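Local structure of cell division protein FtsZ 1 (Methanocaldococcus jannaschii, 1W58) at residues Thr41-Gly46 against Lys65-Asn70; Cys129-Gly134 against Val158-Val163; Leu187-Asn192 against Leu248-Ile253; Ala285-Met290 against Val333-Thr338. The protein binds and probably hydrolyses GTP and polymerises, probably into the contractile Z ring at the future division site. All coordinates share one frame; numbering follows the deposited sequence.

How the contacts relate
Contacts 1, 2 and 3 follow one another across the parallel sheet of the GTPase domain, and contact 4 lies in the mixed sheet of the C-terminal domain. Contacts 1 and 2, with centres about 16 Å apart, sit on neighbouring strands and both touch the GTP analogue. Contact 2 meets contact 3 through the strand pair 153-160 and 186-191, where Val158 O and Ile190 N are 2.9 Å apart. Contact 3 is a point where the two sheets meet. Its strand 249-256 then pairs with strand 331-337 of contact 4; the centres of contacts 3 and 4 are about 11 Å apart. Contact 4 touches neither contact 1 nor contact 2 and is away from the nucleotide.

Contact 1 of 4, residues Thr41-Gly46 against Lys65-Asn70; sequences TVVGCG and KTVAIN. With G2P (phosphomethylphosphonic acid guanylate ester), chain B.
Strands 41-45 and 65-70 run parallel, their axes 4.7 Å apart at closest approach and 20° from aligned, with Thr41 beside Lys65 and Cys45 beside Ile69. They are the two strands of a beta-alpha-beta unit whose crossover is helix 46-59, the opening unit of the Rossmann-like GTPase domain. Five backbone hydrogen bonds join them. Val42 and Gly44 of the first strand each use both N and O, and the ladder ends with Gly46 N on Ile69 O.

Thr41, Val43, Cys45, Lys65, Val67 and Ile69 share one face of the sheet. Thr41 and Lys65 lie side by side, with OG1 of Thr41 3.6 Å from CG of Lys65. That hydroxyl has its polar partner in Ser122. The methyl CG2 of Thr41 stands anti to its own N and reaches CG2 of Val67 at 3.7 Å. Val43 uses both branches: CG2 lies 4.0 Å from CB of Val67, and CG1 meets CG2 of Ile69 across the diagonal. Ile69 turns its other branch to Cys45, with CD1 3.9 Å from SG. Helix 135-149 packs on this end through Ser139 and Val143. On the other face, Val42 packs against Ile53 and Leu56 of the crossover helix.

The strand ends lead to the nucleotide. The motif Gly44, Gly46, Gly49 resembles a Rossmann GxGxxG turn, and Gly47 and Ala48 bind GTP. Gly46 has a positive phi of 85°, and its CA comes within 3.4 Å of the phosphate oxygen O2B of the analogue.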
loop_
_atom_site.group_PDB
_atom_site.type_symbol
_atom_site.label_atom_id
_atom_site.label_comp_id
_atom_site.label_asym_id
_atom_site.label_seq_id
_atom_site.Cartn_x
_atom_site.Cartn_y
_atom_site.Cartn_z
ATOM N N THR A 41 -18.122 -1.445 13.806
ATOM C CA THR A 41 -16.964 -1.373 14.684
ATOM C C THR A 41 -16.844 0.038 15.238
ATOM O O THR A 41 -16.999 1.025 14.511
ATOM C CB THR A 41 -15.658 -1.731 13.944
ATOM O OG1 THR A 41 -15.736 -3.079 13.474
ATOM C CG2 THR A 41 -14.453 -1.615 14.880
ATOM N N VAL A 42 -16.595 0.131 16.540
ATOM C CA VAL A 42 -16.419 1.426 17.193
ATOM C C VAL A 42 -14.958 1.515 17.597
ATOM O O VAL A 42 -14.443 0.604 18.244
ATOM C CB VAL A 42 -17.300 1.568 18.451
ATOM C CG1 VAL A 42 -17.114 2.963 19.052
ATOM C CG2 VAL A 42 -18.775 1.340 18.084
ATOM N N VAL A 43 -14.306 2.598 17.182
ATOM C CA VAL A 43 -12.891 2.858 17.454
ATOM C C VAL A 43 -12.740 4.134 18.268
ATOM O O VAL A 43 -13.138 5.220 17.810
ATOM C CB VAL A 43 -12.079 3.040 16.128
ATOM C CG1 VAL A 43 -10.587 3.206 16.431
ATOM C CG2 VAL A 43 -12.298 1.835 15.209
ATOM N N GLY A 44 -12.181 4.004 19.472
ATOM C CA GLY A 44 -11.978 5.162 20.340
ATOM C C GLY A 44 -10.495 5.494 20.389
ATOM O O GLY A 44 -9.672 4.615 20.676
ATOM N N CYS A 45 -10.151 6.753 20.136
ATOM C CA CYS A 45 -8.744 7.167 20.103
ATOM C C CYS A 45 -8.363 8.168 21.185
ATOM O O CYS A 45 -9.039 9.184 21.374
ATOM C CB CYS A 45 -8.403 7.787 18.734
ATOM S SG CYS A 45 -9.155 6.979 17.274
ATOM N N GLY A 46 -7.259 7.894 21.877
ATOM C CA GLY A 46 -6.809 8.798 22.913
ATOM C C GLY A 46 -7.487 8.522 24.225
ATOM O O GLY A 46 -8.257 7.560 24.341
ATOM N N LYS A 65 -18.347 -4.401 17.534
ATOM C CA LYS A 65 -17.139 -4.698 18.275
ATOM C C LYS A 65 -16.443 -3.387 18.627
ATOM O O LYS A 65 -16.653 -2.356 17.962
ATOM C CB LYS A 65 -16.217 -5.639 17.503
ATOM C CG LYS A 65 -15.287 -5.032 16.478
ATOM C CD LYS A 65 -14.093 -5.983 16.312
ATOM C CE LYS A 65 -13.189 -5.629 15.149
ATOM N NZ LYS A 65 -11.990 -6.522 15.116
ATOM N N THR A 66 -15.658 -3.434 19.703
ATOM C CA THR A 66 -14.935 -2.264 20.213
ATOM C C THR A 66 -13.416 -2.344 20.054
ATOM O O THR A 66 -12.772 -3.331 20.440
ATOM C CB THR A 66 -15.259 -2.005 21.718
ATOM O OG1 THR A 66 -15.094 -3.215 22.482
ATOM C CG2 THR A 66 -16.677 -1.483 21.867
ATOM N N VAL A 67 -12.861 -1.294 19.459
ATOM C CA VAL A 67 -11.427 -1.179 19.236
ATOM C C VAL A 67 -10.894 0.064 19.950
ATOM O O VAL A 67 -11.385 1.168 19.733
ATOM C CB VAL A 67 -11.102 -1.044 17.732
ATOM C CG1 VAL A 67 -9.604 -0.756 17.545
ATOM C CG2 VAL A 67 -11.473 -2.307 17.012
ATOM N N ALA A 68 -9.880 -0.107 20.787
ATOM C CA ALA A 68 -9.308 1.030 21.497
ATOM C C ALA A 68 -7.898 1.274 20.982
ATOM O O ALA A 68 -7.140 0.319 20.793
ATOM C CB ALA A 68 -9.270 0.744 22.990
ATOM N N ILE A 69 -7.541 2.531 20.731
ATOM C CA ILE A 69 -6.192 2.800 20.286
ATOM C C ILE A 69 -5.575 3.989 21.013
ATOM O O ILE A 69 -6.221 5.011 21.270
ATOM C CB ILE A 69 -6.066 2.976 18.726
ATOM C CG1 ILE A 69 -6.239 4.419 18.316
ATOM C CG2 ILE A 69 -7.069 2.112 18.007
ATOM C CD1 ILE A 69 -6.134 4.578 16.843
ATOM N N ASN A 70 -4.306 3.832 21.370
ATOM C CA ASN A 70 -3.625 4.881 22.087
ATOM C C ASN A 70 -2.133 4.840 21.872
ATOM O O ASN A 70 -1.532 3.832 21.481
ATOM C CB ASN A 70 -3.938 4.775 23.583
ATOM C CG ASN A 70 -4.076 6.131 24.254
ATOM O OD1 ASN A 70 -4.933 6.320 25.115
ATOM N ND2 ASN A 70 -3.236 7.074 23.870
HETATM P PG G2P B . -2.386 12.892 24.451
HETATM O O1G G2P B . -1.366 13.790 23.915
HETATM O O2G G2P B . -2.461 13.021 25.901
HETATM O O3G G2P B . -1.958 11.417 24.251
HETATM O O3B G2P B . -3.791 13.162 23.646
HETATM P PB G2P B . -5.266 12.446 23.899
HETATM O O1B G2P B . -5.936 12.215 22.616
HETATM O O2B G2P B . -5.320 11.267 24.723
HETATM C C3A G2P B . -6.204 13.747 24.663
HETATM P PA G2P B . -7.442 13.203 25.838
HETATM O O1A G2P B . -8.150 11.970 25.439
HETATM O O2A G2P B . -6.994 13.278 27.234
HETATM O "O5'" G2P B . -8.452 14.362 25.464
HETATM C "C5'" G2P B . -8.217 15.734 25.603
HETATM C "C4'" G2P B . -9.528 16.484 25.257
HETATM O "O4'" G2P B . -10.690 15.575 25.311
HETATM C "C3'" G2P B . -9.750 17.610 26.273
HETATM O "O3'" G2P B . -9.399 18.841 25.628
HETATM C "C2'" G2P B . -11.224 17.464 26.674
HETATM O "O2'" G2P B . -12.055 18.372 25.987
HETATM C "C1'" G2P B . -11.635 16.034 26.318
HETATM N N9 G2P B . -11.576 15.122 27.508
HETATM C C8 G2P B . -10.507 14.835 28.352
HETATM N N7 G2P B . -10.751 13.993 29.301
HETATM C C5 G2P B . -12.100 13.658 29.118
HETATM C C6 G2P B . -12.975 12.753 29.860
HETATM O O6 G2P B . -12.712 12.055 30.855
HETATM N N1 G2P B . -14.276 12.717 29.323
HETATM C C2 G2P B . -14.714 13.440 28.217
HETATM N N2 G2P B . -15.996 13.289 27.832
HETATM N N3 G2P B . -13.900 14.275 27.529
HETATM C C4 G2P B . -12.621 14.348 28.016
#

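Contact 2 of 4, residues Cys129-Gly134 against Val158-Val163; sequences CGLGGG and VTLPFV. With G2P (phosphomethylphosphonic acid guanylate ester), chain B.
Leu131 and Cys129 meet strand 158-160 at the C-terminal end of a parallel strand pair. The pair belongs to the beta-alpha-beta unit 124-130, 135-149, 153-160 of the GTPase domain, and the glycine-rich loop that follows is the tubulin/FtsZ signature loop on the phosphates.

One good backbone hydrogen bond and one weak one link the strands. Leu131 N reaches Thr159 O at 3.0 Å, with the donor tilted 19° from the carbonyl plane. The bond from Thr159 N to Cys129 O is the weak one.

The apolar contacts centre on Val158, whose two methyls part. CG1 lies 3.9 Å from SG of Cys129, while CG2 lies 3.8 Å from CD1 of Leu131, whose side chain passes slantwise over the valine. Ala173 of helix 167-181 packs on Leu131 as well.

Water 1 makes the polar link. It donates to Leu131 O, and it is also hydrogen-bonded to OG1 of Thr159 and to the ribose O2'. With chi1 at 58°, OG1 of Thr159 lies between its own N and carbonyl carbon, 3.4 Å from CA of Gly130.

Pro161 and the glycines line the ligand. CB of Pro161 packs on the ribose hydroxyls, 3.5 Å from O2', and Glu165 beyond it binds the nucleotide. At the phosphate end of the glycine-rich loop, Gly134 N gives a hydrogen bond of 2.9 Å to the bridging oxygen O3B.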
loop_
_atom_site.group_PDB
_atom_site.type_symbol
_atom_site.label_atom_id
_atom_site.label_comp_id
_atom_site.label_asym_id
_atom_site.label_seq_id
_atom_site.Cartn_x
_atom_site.Cartn_y
_atom_site.Cartn_z
ATOM N N CYS A 129 -13.621 10.204 19.723
ATOM C CA CYS A 129 -12.557 10.746 20.571
ATOM C C CYS A 129 -12.933 12.171 20.999
ATOM O O CYS A 129 -13.887 12.753 20.478
ATOM C CB CYS A 129 -11.245 10.839 19.797
ATOM S SG CYS A 129 -11.214 12.188 18.587
ATOM N N GLY A 130 -12.180 12.730 21.945
ATOM C CA GLY A 130 -12.423 14.103 22.347
ATOM C C GLY A 130 -11.307 14.836 21.629
ATOM O O GLY A 130 -10.165 14.469 21.808
ATOM N N LEU A 131 -11.598 15.824 20.795
ATOM C CA LEU A 131 -10.504 16.500 20.094
ATOM C C LEU A 131 -9.898 17.536 21.021
ATOM O O LEU A 131 -10.594 18.076 21.889
ATOM C CB LEU A 131 -11.008 17.179 18.799
ATOM C CG LEU A 131 -11.613 16.287 17.696
ATOM C CD1 LEU A 131 -12.320 17.123 16.624
ATOM C CD2 LEU A 131 -10.529 15.451 17.070
ATOM N N GLY A 132 -8.611 17.819 20.837
ATOM C CA GLY A 132 -7.949 18.806 21.674
ATOM C C GLY A 132 -6.546 18.410 22.091
ATOM O O GLY A 132 -5.671 19.256 22.239
ATOM N N GLY A 133 -6.342 17.116 22.307
ATOM C CA GLY A 133 -5.036 16.621 22.688
ATOM C C GLY A 133 -4.228 16.180 21.476
ATOM O O GLY A 133 -4.487 16.612 20.351
ATOM N N GLY A 134 -3.274 15.282 21.694
ATOM C CA GLY A 134 -2.429 14.845 20.609
ATOM C C GLY A 134 -2.761 13.539 19.924
ATOM O O GLY A 134 -2.632 13.466 18.699
ATOM N N VAL A 158 -17.339 13.087 17.660
ATOM C CA VAL A 158 -16.311 13.731 18.465
ATOM C C VAL A 158 -16.780 15.009 19.190
ATOM O O VAL A 158 -17.792 15.629 18.804
ATOM C CB VAL A 158 -15.127 14.147 17.566
ATOM C CG1 VAL A 158 -14.582 12.938 16.827
ATOM C CG2 VAL A 158 -15.595 15.193 16.562
ATOM N N THR A 159 -16.025 15.407 20.217
ATOM C CA THR A 159 -16.341 16.618 20.970
ATOM C C THR A 159 -15.272 17.691 20.787
ATOM O O THR A 159 -14.105 17.407 20.492
ATOM C CB THR A 159 -16.484 16.364 22.519
ATOM O OG1 THR A 159 -15.275 15.794 23.032
ATOM C CG2 THR A 159 -17.644 15.431 22.841
ATOM N N LEU A 160 -15.696 18.935 20.937
ATOM C CA LEU A 160 -14.800 20.081 20.875
ATOM C C LEU A 160 -14.578 20.372 22.372
ATOM O O LEU A 160 -15.501 20.197 23.156
ATOM C CB LEU A 160 -15.512 21.238 20.187
ATOM C CG LEU A 160 -15.023 21.663 18.807
ATOM C CD1 LEU A 160 -14.415 20.500 18.037
ATOM C CD2 LEU A 160 -16.205 22.279 18.079
ATOM N N PRO A 161 -13.372 20.818 22.786
ATOM C CA PRO A 161 -13.109 21.096 24.214
ATOM C C PRO A 161 -13.868 22.278 24.834
ATOM O O PRO A 161 -14.395 23.143 24.113
ATOM C CB PRO A 161 -11.606 21.333 24.234
ATOM C CG PRO A 161 -11.405 22.117 22.942
ATOM C CD PRO A 161 -12.247 21.294 21.949
ATOM N N PHE A 162 -13.928 22.314 26.170
ATOM C CA PHE A 162 -14.582 23.439 26.877
ATOM C C PHE A 162 -13.697 24.674 26.650
ATOM O O PHE A 162 -12.517 24.503 26.349
ATOM C CB PHE A 162 -14.642 23.154 28.356
ATOM C CG PHE A 162 -15.582 22.055 28.731
ATOM C CD1 PHE A 162 -16.946 22.296 28.837
ATOM C CD2 PHE A 162 -15.105 20.802 29.065
ATOM C CE1 PHE A 162 -17.820 21.293 29.284
ATOM C CE2 PHE A 162 -15.964 19.799 29.512
ATOM C CZ PHE A 162 -17.320 20.039 29.622
ATOM N N VAL A 163 -14.219 25.902 26.769
ATOM C CA VAL A 163 -13.336 27.060 26.544
ATOM C C VAL A 163 -12.327 27.243 27.682
ATOM O O VAL A 163 -11.193 27.650 27.455
ATOM C CB VAL A 163 -14.097 28.403 26.345
ATOM C CG1 VAL A 163 -15.289 28.197 25.420
ATOM C CG2 VAL A 163 -14.494 28.988 27.666
HETATM P PG G2P B . -2.386 12.892 24.451
HETATM O O1G G2P B . -1.366 13.790 23.915
HETATM O O2G G2P B . -2.461 13.021 25.901
HETATM O O3G G2P B . -1.958 11.417 24.251
HETATM O O3B G2P B . -3.791 13.162 23.646
HETATM P PB G2P B . -5.266 12.446 23.899
HETATM O O1B G2P B . -5.936 12.215 22.616
HETATM O O2B G2P B . -5.320 11.267 24.723
HETATM C C3A G2P B . -6.204 13.747 24.663
HETATM P PA G2P B . -7.442 13.203 25.838
HETATM O O1A G2P B . -8.150 11.970 25.439
HETATM O O2A G2P B . -6.994 13.278 27.234
HETATM O "O5'" G2P B . -8.452 14.362 25.464
HETATM C "C5'" G2P B . -8.217 15.734 25.603
HETATM C "C4'" G2P B . -9.528 16.484 25.257
HETATM O "O4'" G2P B . -10.690 15.575 25.311
HETATM C "C3'" G2P B . -9.750 17.610 26.273
HETATM O "O3'" G2P B . -9.399 18.841 25.628
HETATM C "C2'" G2P B . -11.224 17.464 26.674
HETATM O "O2'" G2P B . -12.055 18.372 25.987
HETATM C "C1'" G2P B . -11.635 16.034 26.318
HETATM N N9 G2P B . -11.576 15.122 27.508
HETATM C C8 G2P B . -10.507 14.835 28.352
HETATM N N7 G2P B . -10.751 13.993 29.301
HETATM C C5 G2P B . -12.100 13.658 29.118
HETATM C C6 G2P B . -12.975 12.753 29.860
HETATM O O6 G2P B . -12.712 12.055 30.855
HETATM N N1 G2P B . -14.276 12.717 29.323
HETATM C C2 G2P B . -14.714 13.440 28.217
HETATM N N2 G2P B . -15.996 13.289 27.832
HETATM N N3 G2P B . -13.900 14.275 27.529
HETATM C C4 G2P B . -12.621 14.348 28.016
HETATM O O HOH W 1 -12.967 17.530 23.374
#

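Contact 3 of 4, residues Leu187-Asn192 against Leu248-Ile253; sequences LVVIPN and LAMIGI
Part of the junction between the GTPase domain and the C-terminal domain of FtsZ is made here, where Val188 and Leu187 of the last strand of the parallel sheet pair with Ala249 and Leu248. Strand 186-191 is the outermost strand of that sheet, and strand 249-256 is an outer strand of the mixed sheet beyond. They start side by side and then splay, at 52° between their directions.

Two hydrogen bonds hold the short parallel pairing. Ala249 N gives one of 2.8 Å to Leu187 O, coming from above the carbonyl plane, 38° out of it. Val189 N gives the other to Ala249 O at 3.1 Å. Further on, the strands are too far apart to bond directly. Water 2 fills the gap: it donates to Val189 O at 2.8 Å and accepts from Ile251 N at 2.9 Å.

The side chains pack on one side of this wedge. CG2 of Val188 lies 4.0 Å from CB of Ala249. Its CG1, anti to the backbone N (chi1 -175°), meets CG2 of Ile251 at 3.5 Å, the two side chains crossing at about a right angle. Ile190 extends its CD1 toward CD1 of Ile251. On the other side, Leu248 rests against Ile344 and Phe346, and Val189 against Leu177 of helix 167-181.

The contact is therefore apolar in its side chains and polar in its backbone. Between these two segments, two direct bonds and one water join the strands, and the water satisfies an amide and a carbonyl that the diverging strands could not pair with each other.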
loop_
_atom_site.group_PDB
_atom_site.type_symbol
_atom_site.label_atom_id
_atom_site.label_comp_id
_atom_site.label_asym_id
_atom_site.label_seq_id
_atom_site.Cartn_x
_atom_site.Cartn_y
_atom_site.Cartn_z
ATOM N N LEU A 187 -19.746 13.552 9.670
ATOM C CA LEU A 187 -18.973 13.985 10.830
ATOM C C LEU A 187 -19.857 14.675 11.878
ATOM O O LEU A 187 -20.276 15.825 11.690
ATOM C CB LEU A 187 -17.846 14.949 10.387
ATOM C CG LEU A 187 -17.045 15.755 11.442
ATOM C CD1 LEU A 187 -16.526 14.856 12.493
ATOM C CD2 LEU A 187 -15.880 16.497 10.803
ATOM N N VAL A 188 -20.120 13.965 12.978
ATOM C CA VAL A 188 -20.961 14.469 14.086
ATOM C C VAL A 188 -20.133 15.167 15.182
ATOM O O VAL A 188 -19.359 14.495 15.864
ATOM C CB VAL A 188 -21.730 13.292 14.747
ATOM C CG1 VAL A 188 -22.689 13.796 15.815
ATOM C CG2 VAL A 188 -22.491 12.517 13.683
ATOM N N VAL A 189 -20.293 16.496 15.328
ATOM C CA VAL A 189 -19.599 17.310 16.351
ATOM C C VAL A 189 -20.481 17.733 17.525
ATOM O O VAL A 189 -21.544 18.317 17.308
ATOM C CB VAL A 189 -19.089 18.687 15.857
ATOM C CG1 VAL A 189 -17.592 18.714 15.842
ATOM C CG2 VAL A 189 -19.702 19.058 14.534
ATOM N N ILE A 190 -20.001 17.477 18.747
ATOM C CA ILE A 190 -20.669 17.862 19.994
ATOM C C ILE A 190 -19.757 18.923 20.648
ATOM O O ILE A 190 -18.666 18.603 21.109
ATOM C CB ILE A 190 -20.708 16.730 21.034
ATOM C CG1 ILE A 190 -20.960 15.373 20.382
ATOM C CG2 ILE A 190 -21.713 17.077 22.105
ATOM C CD1 ILE A 190 -22.362 15.039 20.184
ATOM N N PRO A 191 -20.177 20.189 20.695
ATOM C CA PRO A 191 -19.312 21.201 21.326
ATOM C C PRO A 191 -19.545 21.193 22.849
ATOM O O PRO A 191 -20.565 21.709 23.300
ATOM C CB PRO A 191 -19.788 22.517 20.709
ATOM C CG PRO A 191 -20.824 22.115 19.661
ATOM C CD PRO A 191 -21.380 20.809 20.131
ATOM N N ASN A 192 -18.616 20.620 23.624
ATOM C CA ASN A 192 -18.750 20.530 25.086
ATOM C C ASN A 192 -19.155 21.841 25.772
ATOM O O ASN A 192 -19.822 21.816 26.795
ATOM C CB ASN A 192 -17.447 20.053 25.729
ATOM C CG ASN A 192 -17.264 18.538 25.677
ATOM O OD1 ASN A 192 -16.171 18.047 25.917
ATOM N ND2 ASN A 192 -18.320 17.803 25.389
ATOM N N LEU A 248 -21.204 17.715 7.602
ATOM C CA LEU A 248 -21.086 18.080 9.012
ATOM C C LEU A 248 -22.470 17.847 9.660
ATOM O O LEU A 248 -23.497 18.231 9.077
ATOM C CB LEU A 248 -20.711 19.558 9.151
ATOM C CG LEU A 248 -19.881 19.955 10.381
ATOM C CD1 LEU A 248 -20.051 21.447 10.665
ATOM C CD2 LEU A 248 -20.318 19.153 11.576
ATOM N N ALA A 249 -22.507 17.207 10.833
ATOM C CA ALA A 249 -23.774 16.953 11.537
ATOM C C ALA A 249 -23.729 17.392 13.004
ATOM O O ALA A 249 -22.653 17.485 13.609
ATOM C CB ALA A 249 -24.132 15.480 11.464
ATOM N N MET A 250 -24.900 17.655 13.575
ATOM C CA MET A 250 -25.004 18.070 14.975
ATOM C C MET A 250 -26.160 17.340 15.614
ATOM O O MET A 250 -27.034 16.863 14.916
ATOM C CB MET A 250 -25.191 19.585 15.082
ATOM C CG MET A 250 -23.963 20.361 14.612
ATOM S SD MET A 250 -23.861 22.041 15.267
ATOM C CE MET A 250 -23.680 22.951 13.822
ATOM N N ILE A 251 -26.165 17.209 16.932
ATOM C CA ILE A 251 -27.267 16.506 17.534
ATOM C C ILE A 251 -28.119 17.337 18.471
ATOM O O ILE A 251 -27.853 18.523 18.719
ATOM C CB ILE A 251 -26.806 15.212 18.257
ATOM C CG1 ILE A 251 -26.628 15.439 19.761
ATOM C CG2 ILE A 251 -25.549 14.696 17.604
ATOM C CD1 ILE A 251 -25.415 16.215 20.124
ATOM N N GLY A 252 -29.179 16.693 18.946
ATOM C CA GLY A 252 -30.117 17.306 19.860
ATOM C C GLY A 252 -30.677 16.172 20.689
ATOM O O GLY A 252 -30.974 15.107 20.153
ATOM N N ILE A 253 -30.794 16.366 21.997
ATOM C CA ILE A 253 -31.347 15.320 22.839
ATOM C C ILE A 253 -32.460 15.890 23.694
ATOM O O ILE A 253 -32.333 16.972 24.262
ATOM C CB ILE A 253 -30.279 14.689 23.751
ATOM C CG1 ILE A 253 -29.167 14.073 22.894
ATOM C CG2 ILE A 253 -30.913 13.619 24.639
ATOM C CD1 ILE A 253 -28.089 13.364 23.693
HETATM O O HOH W 2 -24.084 18.655 18.430
#

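Contact 4 of 4, residues Ala285-Met290 against Val333-Thr338; sequences ALIHVM and VLLVIT
Ile287 and Leu335 run alongside each other, projecting from the same face of the sheet, with CG2 of Ile287 3.6 Å from CD1 of Leu335. They form a non-hydrogen-bonded pair of antiparallel strands 285-290 and 333-337, the two inner strands of the mixed sheet in the C-terminal domain. Helix 297-308 packs on this face, with Val303 reaching both Ile287 and Val333. The hydrogen-bonded pairs are Leu286 with Val336 and His288 with Leu334. Leu286 N to Val336 O is 2.9 Å and Val336 N to Leu286 O 3.0 Å; His288 and Leu334 are joined alike.

Their side chains fill the other face, toward helix 204-227. Leu286 lies alongside Val336, its CD1 4.1 Å from CB of Val336 and equally near CG2 of Thr338. Leu222 packs on both Leu286 and Val336. His288 stands with CG anti to its own N (chi1 -173°), which carries the ring away from Leu334. Its NE2 is hydrogen-bonded to Thr322, and its ND1 weakly to Gly221 O. A turn at the thioether of Met290 (chi3 -90°) brings CE across to CB of Leu334, 4.1 Å away. CG of the same Met290 sits 3.5 Å above the plane of the His288 ring, over its centre.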
loop_
_atom_site.group_PDB
_atom_site.type_symbol
_atom_site.label_atom_id
_atom_site.label_comp_id
_atom_site.label_asym_id
_atom_site.label_seq_id
_atom_site.Cartn_x
_atom_site.Cartn_y
_atom_site.Cartn_z
ATOM N N ALA A 285 -31.454 13.267 7.931
ATOM C CA ALA A 285 -31.547 13.330 9.369
ATOM C C ALA A 285 -31.820 11.925 9.857
ATOM O O ALA A 285 -32.423 11.139 9.137
ATOM C CB ALA A 285 -32.674 14.232 9.767
ATOM N N LEU A 286 -31.343 11.595 11.055
ATOM C CA LEU A 286 -31.592 10.283 11.630
ATOM C C LEU A 286 -32.319 10.582 12.935
ATOM O O LEU A 286 -31.938 11.507 13.665
ATOM C CB LEU A 286 -30.286 9.513 11.886
ATOM C CG LEU A 286 -29.386 9.300 10.643
ATOM C CD1 LEU A 286 -28.348 10.403 10.537
ATOM C CD2 LEU A 286 -28.687 7.986 10.738
ATOM N N ILE A 287 -33.389 9.834 13.205
ATOM C CA ILE A 287 -34.161 10.042 14.414
ATOM C C ILE A 287 -34.332 8.718 15.132
ATOM O O ILE A 287 -34.725 7.727 14.528
ATOM C CB ILE A 287 -35.557 10.646 14.099
ATOM C CG1 ILE A 287 -35.414 11.810 13.117
ATOM C CG2 ILE A 287 -36.175 11.210 15.366
ATOM C CD1 ILE A 287 -36.721 12.438 12.696
ATOM N N HIS A 288 -34.002 8.699 16.419
ATOM C CA HIS A 288 -34.139 7.491 17.207
ATOM C C HIS A 288 -34.966 7.819 18.426
ATOM O O HIS A 288 -34.525 8.573 19.291
ATOM C CB HIS A 288 -32.788 6.975 17.678
ATOM C CG HIS A 288 -32.862 5.641 18.348
ATOM N ND1 HIS A 288 -31.781 5.063 18.979
ATOM C CD2 HIS A 288 -33.874 4.744 18.438
ATOM C CE1 HIS A 288 -32.122 3.864 19.423
ATOM N NE2 HIS A 288 -33.388 3.647 19.108
ATOM N N VAL A 289 -36.165 7.255 18.488
ATOM C CA VAL A 289 -37.062 7.475 19.616
ATOM C C VAL A 289 -36.973 6.241 20.508
ATOM O O VAL A 289 -37.113 5.115 20.055
ATOM C CB VAL A 289 -38.531 7.733 19.126
ATOM C CG1 VAL A 289 -38.994 6.608 18.251
ATOM C CG2 VAL A 289 -39.462 7.884 20.301
ATOM N N MET A 290 -36.692 6.463 21.780
ATOM C CA MET A 290 -36.563 5.370 22.736
ATOM C C MET A 290 -37.575 5.554 23.870
ATOM O O MET A 290 -37.959 6.681 24.204
ATOM C CB MET A 290 -35.138 5.346 23.304
ATOM C CG MET A 290 -34.046 5.212 22.236
ATOM S SD MET A 290 -32.405 5.798 22.774
ATOM C CE MET A 290 -32.475 7.498 22.282
ATOM N N VAL A 333 -35.526 11.072 22.907
ATOM C CA VAL A 333 -35.395 11.306 21.473
ATOM C C VAL A 333 -33.992 11.795 21.089
ATOM O O VAL A 333 -33.477 12.760 21.673
ATOM C CB VAL A 333 -36.448 12.332 20.977
ATOM C CG1 VAL A 333 -36.199 12.675 19.513
ATOM C CG2 VAL A 333 -37.858 11.746 21.124
ATOM N N LEU A 334 -33.378 11.111 20.117
ATOM C CA LEU A 334 -32.050 11.471 19.623
ATOM C C LEU A 334 -32.189 11.957 18.205
ATOM O O LEU A 334 -32.698 11.251 17.359
ATOM C CB LEU A 334 -31.104 10.265 19.641
ATOM C CG LEU A 334 -29.715 10.417 18.977
ATOM C CD1 LEU A 334 -28.903 11.512 19.634
ATOM C CD2 LEU A 334 -28.959 9.108 19.094
ATOM N N LEU A 335 -31.751 13.175 17.955
ATOM C CA LEU A 335 -31.799 13.766 16.626
ATOM C C LEU A 335 -30.400 14.039 16.092
ATOM O O LEU A 335 -29.588 14.682 16.774
ATOM C CB LEU A 335 -32.512 15.108 16.660
ATOM C CG LEU A 335 -33.961 15.243 16.241
ATOM C CD1 LEU A 335 -34.798 14.132 16.868
ATOM C CD2 LEU A 335 -34.432 16.626 16.677
ATOM N N VAL A 336 -30.121 13.559 14.879
ATOM C CA VAL A 336 -28.847 13.832 14.234
ATOM C C VAL A 336 -29.231 14.474 12.909
ATOM O O VAL A 336 -29.816 13.840 12.032
ATOM C CB VAL A 336 -28.001 12.554 13.957
ATOM C CG1 VAL A 336 -26.647 12.970 13.354
ATOM C CG2 VAL A 336 -27.795 11.728 15.249
ATOM N N ILE A 337 -28.897 15.743 12.760
ATOM C CA ILE A 337 -29.227 16.462 11.556
ATOM C C ILE A 337 -28.000 16.710 10.689
ATOM O O ILE A 337 -27.069 17.389 11.104
ATOM C CB ILE A 337 -29.944 17.756 11.945
ATOM C CG1 ILE A 337 -31.335 17.389 12.476
ATOM C CG2 ILE A 337 -29.997 18.716 10.768
ATOM C CD1 ILE A 337 -32.223 18.566 12.718
ATOM N N THR A 338 -28.026 16.170 9.470
ATOM C CA THR A 338 -26.901 16.263 8.543
ATOM C C THR A 338 -26.862 17.399 7.500
ATOM O O THR A 338 -27.779 18.202 7.378
ATOM C CB THR A 338 -26.748 14.910 7.819
ATOM O OG1 THR A 338 -27.789 14.751 6.846
ATOM C CG2 THR A 338 -26.859 13.769 8.832
#